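Local coordinates for protein putative beta-glucosidase (Bifidobacterium adolescentis, PDB 5WAB) that hydrolyses beta-glucosidic linkages as a glycoside hydrolase of family 3, and may also release terminal alpha-L-arabinopyranose from ginsenoside Rb2, at residues 83-88 and 308-313; 360-365 and 482-487; 402-407 and 435-440. All coordinates share one frame; numbering follows the deposited sequence.

Interaction 1 of 3, residues 83-88 and 308-313; sequences PELIHQ and AHQAAI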
loop_
_atom_site.group_PDB
_atom_site.type_symbol
_atom_site.label_atom_id
_atom_site.label_comp_id
_atom_site.label_asym_id
_atom_site.label_seq_id
_atom_site.Cartn_x
_atom_site.Cartn_y
_atom_site.Cartn_z
ATOM N N PRO A 83 -7.259 9.041 3.455
ATOM C CA PRO A 83 -6.385 8.995 4.639
ATOM C C PRO A 83 -7.133 9.109 5.952
ATOM O O PRO A 83 -6.733 8.475 6.936
ATOM C CB PRO A 83 -5.443 10.186 4.420
ATOM C CG PRO A 83 -5.419 10.362 2.925
ATOM C CD PRO A 83 -6.807 10.033 2.464
ATOM N N GLU A 84 -8.224 9.872 5.998
ATOM C CA GLU A 84 -8.957 9.999 7.250
ATOM C C GLU A 84 -9.565 8.662 7.659
ATOM O O GLU A 84 -9.482 8.267 8.826
ATOM C CB GLU A 84 -10.044 11.073 7.125
ATOM C CG GLU A 84 -9.527 12.505 6.945
ATOM C CD GLU A 84 -9.132 12.813 5.502
ATOM O OE1 GLU A 84 -9.455 12.001 4.611
ATOM O OE2 GLU A 84 -8.502 13.861 5.256
ATOM N N LEU A 85 -10.128 7.923 6.704
ATOM C CA LEU A 85 -10.675 6.607 7.022
ATOM C C LEU A 85 -9.574 5.628 7.418
ATOM O O LEU A 85 -9.753 4.828 8.344
ATOM C CB LEU A 85 -11.467 6.072 5.830
ATOM C CG LEU A 85 -11.931 4.615 5.879
ATOM C CD1 LEU A 85 -12.914 4.415 7.000
ATOM C CD2 LEU A 85 -12.549 4.218 4.545
ATOM N N ILE A 86 -8.425 5.688 6.739
ATOM C CA ILE A 86 -7.293 4.841 7.107
ATOM C C ILE A 86 -6.778 5.212 8.494
ATOM O O ILE A 86 -6.436 4.337 9.302
ATOM C CB ILE A 86 -6.194 4.953 6.037
ATOM C CG1 ILE A 86 -6.744 4.531 4.669
ATOM C CG2 ILE A 86 -4.950 4.159 6.448
ATOM C CD1 ILE A 86 -5.831 4.849 3.514
ATOM N N HIS A 87 -6.746 6.513 8.803
ATOM C CA HIS A 87 -6.368 6.954 10.138
ATOM C C HIS A 87 -7.311 6.386 11.182
ATOM O O HIS A 87 -6.903 6.112 12.315
ATOM C CB HIS A 87 -6.367 8.483 10.200
ATOM C CG HIS A 87 -5.935 9.038 11.520
ATOM N ND1 HIS A 87 -6.758 9.060 12.625
ATOM C CD2 HIS A 87 -4.766 9.595 11.912
ATOM C CE1 HIS A 87 -6.113 9.606 13.641
ATOM N NE2 HIS A 87 -4.901 9.939 13.234
ATOM N N GLN A 88 -8.570 6.191 10.807
ATOM C CA GLN A 88 -9.575 5.670 11.718
ATOM C C GLN A 88 -9.407 4.170 11.944
ATOM O O GLN A 88 -9.625 3.683 13.061
ATOM C CB GLN A 88 -10.953 5.995 11.156
ATOM C CG GLN A 88 -12.102 5.747 12.085
ATOM C CD GLN A 88 -13.386 6.346 11.557
ATOM O OE1 GLN A 88 -13.384 7.066 10.554
ATOM N NE2 GLN A 88 -14.491 6.066 12.237
ATOM N N ALA A 308 -14.560 -1.530 10.118
ATOM C CA ALA A 308 -14.252 -2.503 9.074
ATOM C C ALA A 308 -15.335 -2.539 8.003
ATOM O O ALA A 308 -15.039 -2.775 6.826
ATOM C CB ALA A 308 -14.066 -3.891 9.687
ATOM N N HIS A 309 -16.591 -2.317 8.393
ATOM C CA HIS A 309 -17.673 -2.255 7.417
ATOM C C HIS A 309 -17.469 -1.087 6.462
ATOM O O HIS A 309 -17.561 -1.249 5.239
ATOM C CB HIS A 309 -19.018 -2.146 8.144
ATOM C CG HIS A 309 -20.212 -2.244 7.245
ATOM N ND1 HIS A 309 -20.116 -2.547 5.903
ATOM C CD2 HIS A 309 -21.532 -2.073 7.497
ATOM C CE1 HIS A 309 -21.324 -2.560 5.368
ATOM N NE2 HIS A 309 -22.200 -2.274 6.314
ATOM N N GLN A 310 -17.187 0.101 7.005
ATOM C CA GLN A 310 -16.955 1.260 6.147
ATOM C C GLN A 310 -15.658 1.111 5.358
ATOM O O GLN A 310 -15.600 1.461 4.174
ATOM C CB GLN A 310 -16.941 2.548 6.976
ATOM C CG GLN A 310 -16.750 3.807 6.130
ATOM C CD GLN A 310 -17.867 4.015 5.097
ATOM O OE1 GLN A 310 -19.009 3.599 5.297
ATOM N NE2 GLN A 310 -17.525 4.648 3.979
ATOM N N ALA A 311 -14.606 0.596 5.999
ATOM C CA ALA A 311 -13.359 0.345 5.280
ATOM C C ALA A 311 -13.562 -0.665 4.154
ATOM O O ALA A 311 -12.914 -0.573 3.105
ATOM C CB ALA A 311 -12.277 -0.136 6.248
ATOM N N ALA A 312 -14.432 -1.654 4.365
ATOM C CA ALA A 312 -14.690 -2.642 3.322
ATOM C C ALA A 312 -15.452 -2.029 2.155
ATOM O O ALA A 312 -15.181 -2.352 0.993
ATOM C CB ALA A 312 -15.449 -3.839 3.893
ATOM N N ILE A 313 -16.411 -1.147 2.445
ATOM C CA ILE A 313 -17.180 -0.495 1.388
ATOM C C ILE A 313 -16.258 0.257 0.436
ATOM O O ILE A 313 -16.390 0.167 -0.791
ATOM C CB ILE A 313 -18.241 0.440 1.996
ATOM C CG1 ILE A 313 -19.333 -0.373 2.690
ATOM C CG2 ILE A 313 -18.821 1.351 0.940
ATOM C CD1 ILE A 313 -20.447 0.468 3.257
#
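L85 and A311 are the nearest pair between the helical segments 83-88 and 308-313, which run in broadly opposite directions, their CA atoms 7.0 Å apart. Only one leucine bridges that gap from the 83-88 side. With CG anti to the backbone N (chi1 170°), L85 extends straight out from its helix and splits its two methyls between neighbouring residues of 308-313. CD1 comes to 4.0 Å from CG of Q310, while CD2 settles on the helix backbone, 4.0 Å from CA of A311 and 4.1 Å from the carbonyl O of Q310. A311 carries only a methyl, and L85 CD2 lies close to the main chain beside it; the CB of A311 packs on P72 and L77. Of the Q310 side chain, CG meets the leucine. Its chain bends at chi2 (61°), and the amide NE2 is spent on a hydrogen bond to E314. Behind the contact, I86 turns to helix 129-144, whereas A312 and I313 touch A479 of helix 476-484. This is apolar helix-helix packing between the N-terminal domain, of the TIM-barrel class, and the helix that leads into the C-terminal alpha/beta domain of a family 3 glycoside hydrolase.

Interaction 2 of 3, residues 360-365 and 482-487; sequences TSFLDT and DVIFGK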
loop_
_atom_site.group_PDB
_atom_site.type_symbol
_atom_site.label_atom_id
_atom_site.label_comp_id
_atom_site.label_asym_id
_atom_site.label_seq_id
_atom_site.Cartn_x
_atom_site.Cartn_y
_atom_site.Cartn_z
ATOM N N THR A 360 -19.596 -12.553 8.386
ATOM C CA THR A 360 -20.823 -13.020 7.748
ATOM C C THR A 360 -20.635 -12.985 6.241
ATOM O O THR A 360 -20.344 -11.928 5.670
ATOM C CB THR A 360 -22.029 -12.168 8.164
ATOM O OG1 THR A 360 -22.220 -12.255 9.582
ATOM C CG2 THR A 360 -23.294 -12.644 7.457
ATOM N N SER A 361 -20.814 -14.134 5.599
ATOM C CA SER A 361 -20.610 -14.227 4.165
ATOM C C SER A 361 -21.671 -13.425 3.415
ATOM O O SER A 361 -22.638 -12.917 3.989
ATOM C CB SER A 361 -20.640 -15.687 3.723
ATOM O OG SER A 361 -21.940 -16.229 3.873
ATOM N N PHE A 362 -21.481 -13.329 2.101
ATOM C CA PHE A 362 -22.449 -12.621 1.273
ATOM C C PHE A 362 -23.786 -13.346 1.266
ATOM O O PHE A 362 -24.845 -12.706 1.295
ATOM C CB PHE A 362 -21.908 -12.465 -0.149
ATOM C CG PHE A 362 -22.776 -11.620 -1.038
ATOM C CD1 PHE A 362 -22.827 -10.244 -0.873
ATOM C CD2 PHE A 362 -23.543 -12.202 -2.039
ATOM C CE1 PHE A 362 -23.621 -9.462 -1.689
ATOM C CE2 PHE A 362 -24.343 -11.423 -2.860
ATOM C CZ PHE A 362 -24.381 -10.050 -2.684
ATOM N N LEU A 363 -23.755 -14.683 1.250
ATOM C CA LEU A 363 -24.989 -15.462 1.281
ATOM C C LEU A 363 -25.752 -15.239 2.582
ATOM O O LEU A 363 -26.951 -14.931 2.568
ATOM C CB LEU A 363 -24.679 -16.949 1.091
ATOM C CG LEU A 363 -24.349 -17.422 -0.328
ATOM C CD1 LEU A 363 -24.231 -18.934 -0.353
ATOM C CD2 LEU A 363 -25.396 -16.944 -1.327
ATOM N N ASP A 364 -25.076 -15.405 3.720
ATOM C CA ASP A 364 -25.730 -15.163 4.999
ATOM C C ASP A 364 -26.166 -13.712 5.143
ATOM O O ASP A 364 -27.119 -13.424 5.877
ATOM C CB ASP A 364 -24.811 -15.569 6.148
ATOM C CG ASP A 364 -24.580 -17.061 6.203
ATOM O OD1 ASP A 364 -25.396 -17.805 5.623
ATOM O OD2 ASP A 364 -23.585 -17.491 6.824
ATOM N N THR A 365 -25.502 -12.786 4.449
ATOM C CA THR A 365 -25.929 -11.392 4.517
ATOM C C THR A 365 -27.256 -11.205 3.797
ATOM O O THR A 365 -28.180 -10.578 4.329
ATOM C CB THR A 365 -24.860 -10.468 3.927
ATOM O OG1 THR A 365 -23.650 -10.574 4.688
ATOM C CG2 THR A 365 -25.330 -9.024 3.965
ATOM N N ASP A 482 -24.459 -3.651 0.554
ATOM C CA ASP A 482 -24.745 -2.219 0.505
ATOM C C ASP A 482 -24.384 -1.615 -0.848
ATOM O O ASP A 482 -25.093 -0.734 -1.349
ATOM C CB ASP A 482 -23.993 -1.504 1.627
ATOM C CG ASP A 482 -24.547 -1.826 2.997
ATOM O OD1 ASP A 482 -25.574 -2.534 3.076
ATOM O OD2 ASP A 482 -23.947 -1.377 3.997
ATOM N N VAL A 483 -23.296 -2.074 -1.459
ATOM C CA VAL A 483 -22.879 -1.511 -2.737
ATOM C C VAL A 483 -23.705 -2.092 -3.877
ATOM O O VAL A 483 -24.239 -1.358 -4.715
ATOM C CB VAL A 483 -21.374 -1.745 -2.958
ATOM C CG1 VAL A 483 -20.986 -1.371 -4.379
ATOM C CG2 VAL A 483 -20.556 -0.947 -1.946
ATOM N N ILE A 484 -23.833 -3.420 -3.909
ATOM C CA ILE A 484 -24.512 -4.093 -5.013
ATOM C C ILE A 484 -25.983 -3.698 -5.060
ATOM O O ILE A 484 -26.568 -3.554 -6.142
ATOM C CB ILE A 484 -24.330 -5.617 -4.884
ATOM C CG1 ILE A 484 -22.865 -5.992 -5.123
ATOM C CG2 ILE A 484 -25.261 -6.366 -5.826
ATOM C CD1 ILE A 484 -22.545 -7.445 -4.839
ATOM N N PHE A 485 -26.596 -3.487 -3.898
ATOM C CA PHE A 485 -28.009 -3.146 -3.830
ATOM C C PHE A 485 -28.242 -1.662 -3.614
ATOM O O PHE A 485 -29.372 -1.255 -3.324
ATOM C CB PHE A 485 -28.699 -3.972 -2.749
ATOM C CG PHE A 485 -28.770 -5.428 -3.081
ATOM C CD1 PHE A 485 -29.786 -5.918 -3.884
ATOM C CD2 PHE A 485 -27.800 -6.301 -2.630
ATOM C CE1 PHE A 485 -29.848 -7.255 -4.209
ATOM C CE2 PHE A 485 -27.854 -7.639 -2.954
ATOM C CZ PHE A 485 -28.880 -8.118 -3.743
ATOM N N GLY A 486 -27.198 -0.848 -3.734
ATOM C CA GLY A 486 -27.377 0.580 -3.843
ATOM C C GLY A 486 -27.583 1.319 -2.547
ATOM O O GLY A 486 -27.952 2.496 -2.582
ATOM N N LYS A 487 -27.387 0.665 -1.400
ATOM C CA LYS A 487 -27.405 1.405 -0.145
ATOM C C LYS A 487 -26.300 2.452 -0.117
ATOM O O LYS A 487 -26.474 3.518 0.484
ATOM C CB LYS A 487 -27.271 0.453 1.044
ATOM C CG LYS A 487 -28.433 -0.533 1.191
ATOM C CD LYS A 487 -29.779 0.194 1.221
ATOM C CE LYS A 487 -30.944 -0.756 1.477
ATOM N NZ LYS A 487 -31.011 -1.859 0.476
#
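A chi1 near 180° (-174°) sends the ring of F362 out from its helix to 482-487, and I484 answers with an extended chain (chi2 172°) that carries CD1 out to meet it. The methyl lies against one corner of the phenylalanine, with I484 CD1 3.8 Å from F362 CZ and 3.9 Å from F362 CE1, approaching the ring at a slant. A second touch comes from F485, whose CE2 is 4.2 Å from F362 CZ; the F362 atom sits at the edge of the F485 ring, near its plane. I484 also packs on that ring from within its own segment, its CG2 4.0 Å above the plane of the F485 ring and toward the rim.

The first turn of helix 362-368 is pinned where F362 leaves it. S361 is the N-cap, its OG accepting a nearly straight bond from D364 N (3.2 Å, 173°). The carbonyl O of S361 takes two donors, T365 N and T365 OG1, which reach it from opposite faces of its plane. On the other segment, F485 is the first residue after helix 476-484 to leave helical conformation. L480, L405 and the ring of F407 also pack on F362. Helices 362-368 and 476-484, meeting over L405 of strand 403-409, belong to a helical layer on one face of the sheet, as in the alpha/beta sandwich domain of family 3 enzymes.

Interaction 3 of 3, residues 402-407 and 435-440; sequences DVVLMF and KAVAAE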
loop_
_atom_site.group_PDB
_atom_site.type_symbol
_atom_site.label_atom_id
_atom_site.label_comp_id
_atom_site.label_asym_id
_atom_site.label_seq_id
_atom_site.Cartn_x
_atom_site.Cartn_y
_atom_site.Cartn_z
ATOM N N ASP A 402 -33.475 -12.671 -12.679
ATOM C CA ASP A 402 -33.324 -11.345 -13.267
ATOM C C ASP A 402 -31.850 -10.999 -13.430
ATOM O O ASP A 402 -31.407 -10.610 -14.518
ATOM C CB ASP A 402 -34.014 -10.298 -12.389
ATOM C CG ASP A 402 -35.522 -10.450 -12.367
ATOM O OD1 ASP A 402 -36.098 -10.937 -13.367
ATOM O OD2 ASP A 402 -36.131 -10.068 -11.347
ATOM N N VAL A 403 -31.074 -11.143 -12.358
ATOM C CA VAL A 403 -29.656 -10.815 -12.357
ATOM C C VAL A 403 -28.908 -11.965 -11.696
ATOM O O VAL A 403 -29.392 -12.557 -10.726
ATOM C CB VAL A 403 -29.372 -9.490 -11.616
ATOM C CG1 VAL A 403 -27.910 -9.092 -11.763
ATOM C CG2 VAL A 403 -30.277 -8.379 -12.124
ATOM N N VAL A 404 -27.735 -12.293 -12.231
ATOM C CA VAL A 404 -26.867 -13.310 -11.654
ATOM C C VAL A 404 -25.633 -12.602 -11.112
ATOM O O VAL A 404 -24.928 -11.905 -11.851
ATOM C CB VAL A 404 -26.508 -14.416 -12.661
ATOM C CG1 VAL A 404 -26.098 -13.837 -13.984
ATOM C CG2 VAL A 404 -25.407 -15.308 -12.102
ATOM N N LEU A 405 -25.400 -12.755 -9.812
ATOM C CA LEU A 405 -24.208 -12.240 -9.143
ATOM C C LEU A 405 -23.205 -13.383 -9.045
ATOM O O LEU A 405 -23.348 -14.279 -8.209
ATOM C CB LEU A 405 -24.569 -11.685 -7.770
ATOM C CG LEU A 405 -25.598 -10.554 -7.789
ATOM C CD1 LEU A 405 -25.940 -10.090 -6.380
ATOM C CD2 LEU A 405 -25.095 -9.397 -8.641
ATOM N N MET A 406 -22.196 -13.360 -9.911
ATOM C CA MET A 406 -21.195 -14.415 -9.968
ATOM C C MET A 406 -19.922 -13.953 -9.280
ATOM O O MET A 406 -19.354 -12.919 -9.644
ATOM C CB MET A 406 -20.884 -14.808 -11.407
ATOM C CG MET A 406 -20.001 -16.028 -11.493
ATOM S SD MET A 406 -19.916 -16.626 -13.173
ATOM C CE MET A 406 -21.663 -16.816 -13.501
ATOM N N PHE A 407 -19.467 -14.734 -8.303
ATOM C CA PHE A 407 -18.309 -14.380 -7.487
ATOM C C PHE A 407 -17.118 -15.222 -7.931
ATOM O O PHE A 407 -17.093 -16.440 -7.725
ATOM C CB PHE A 407 -18.623 -14.576 -6.007
ATOM C CG PHE A 407 -19.569 -13.547 -5.455
ATOM C CD1 PHE A 407 -20.917 -13.579 -5.781
ATOM C CD2 PHE A 407 -19.115 -12.553 -4.612
ATOM C CE1 PHE A 407 -21.793 -12.639 -5.280
ATOM C CE2 PHE A 407 -19.989 -11.606 -4.102
ATOM C CZ PHE A 407 -21.326 -11.649 -4.438
ATOM N N LYS A 435 -18.550 -18.338 -19.169
ATOM C CA LYS A 435 -18.973 -18.451 -20.564
ATOM C C LYS A 435 -20.260 -19.254 -20.684
ATOM O O LYS A 435 -21.160 -18.889 -21.451
ATOM C CB LYS A 435 -17.875 -19.102 -21.410
ATOM C CG LYS A 435 -16.613 -18.267 -21.597
ATOM C CD LYS A 435 -15.436 -19.127 -22.065
ATOM C CE LYS A 435 -14.406 -18.306 -22.841
ATOM N NZ LYS A 435 -13.919 -17.116 -22.082
ATOM N N ALA A 436 -20.371 -20.345 -19.923
ATOM C CA ALA A 436 -21.566 -21.180 -19.988
ATOM C C ALA A 436 -22.777 -20.454 -19.424
ATOM O O ALA A 436 -23.876 -20.544 -19.983
ATOM C CB ALA A 436 -21.330 -22.490 -19.241
ATOM N N VAL A 437 -22.605 -19.738 -18.314
ATOM C CA VAL A 437 -23.723 -18.990 -17.756
ATOM C C VAL A 437 -24.152 -17.882 -18.713
ATOM O O VAL A 437 -25.351 -17.642 -18.906
ATOM C CB VAL A 437 -23.355 -18.446 -16.361
ATOM C CG1 VAL A 437 -24.393 -17.438 -15.879
ATOM C CG2 VAL A 437 -23.215 -19.591 -15.366
ATOM N N ALA A 438 -23.188 -17.217 -19.356
ATOM C CA ALA A 438 -23.509 -16.111 -20.254
ATOM C C ALA A 438 -24.331 -16.556 -21.454
ATOM O O ALA A 438 -25.039 -15.733 -22.047
ATOM C CB ALA A 438 -22.228 -15.427 -20.731
ATOM N N ALA A 439 -24.258 -17.836 -21.823
ATOM C CA ALA A 439 -25.048 -18.334 -22.940
ATOM C C ALA A 439 -26.534 -18.373 -22.618
ATOM O O ALA A 439 -27.355 -18.355 -23.541
ATOM C CB ALA A 439 -24.572 -19.728 -23.350
ATOM N N GLU A 440 -26.898 -18.439 -21.334
ATOM C CA GLU A 440 -28.295 -18.485 -20.942
ATOM C C GLU A 440 -28.783 -17.224 -20.246
ATOM O O GLU A 440 -29.998 -17.039 -20.129
ATOM C CB GLU A 440 -28.554 -19.686 -20.022
ATOM C CG GLU A 440 -29.808 -20.466 -20.388
ATOM C CD GLU A 440 -29.696 -21.135 -21.745
ATOM O OE1 GLU A 440 -28.691 -21.838 -21.981
ATOM O OE2 GLU A 440 -30.609 -20.952 -22.580
#
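M406 and V437 meet tip to tip between strand 403-409 and helix 428-438, and all the contacts between the two segments are apolar. The methionine runs out extended from the strand (chi1 -172°, chi2 169°) and bends only at its last torsion (chi3 -55°), which turns CE back onto the valine. That methyl sits over the branch of the valine: M406 CE is 3.7 Å from both V437 CG1 and V437 CG2, and equally near V437 CB. V404, two residues earlier on the same face of the strand, touches more loosely, its CG1 4.4 Å from V437 CG1. The wide backbone spacing, 8.9 Å between the CA atoms of V404 and V437, is bridged entirely by side chains. I444 packs on V404 and V437 alike, and A335, I337 and A398 close in on V404.

Strand 403-409, helix 428-438 and strand 444-449 form a beta-alpha-beta crossover, the building unit of the parallel part of this six-stranded sheet. The two strands lie side by side, and V437 lies on the side of the connecting helix that faces the sheet.

Polar bonds run along the strand edges and within 435-440. V404 is tied by backbone hydrogen bonds to N443 and V445 on one neighbouring strand region, while V403 and L405 bond to A335 on the other. D402, just before the strand, uses OD2 to accept from K333 N. Within 435-440, E440 N bonds to V437 O at 3.0 Å, A439 N reaches A436 O at 3.3 Å, and the carbonyl O of A438 accepts a hydrogen bond from K442 NZ.

Interaction 2 touches both others, centres about 18 Å apart. Interaction 1 meets interaction 2 at D482, whose OD2 lies 3.0 Å from H309 NE2 while its OD1 forms a salt bridge with R369; I313 adds apolar packing on V483. Interaction 2 meets interaction 3 through the sheet: F362 CD2 comes to 3.3 Å from F407 CZ, their rings inclined at about 45°, and I484 CG2 is 3.8 Å from L405 CD1. L405 and F407 point to the opposite side of the strand from V404 and M406, so 360-365/482-487 and 435-440 cover opposite faces of one sheet. Interactions 1 and 3 do not touch, their nearest atoms being about 12 Å apart.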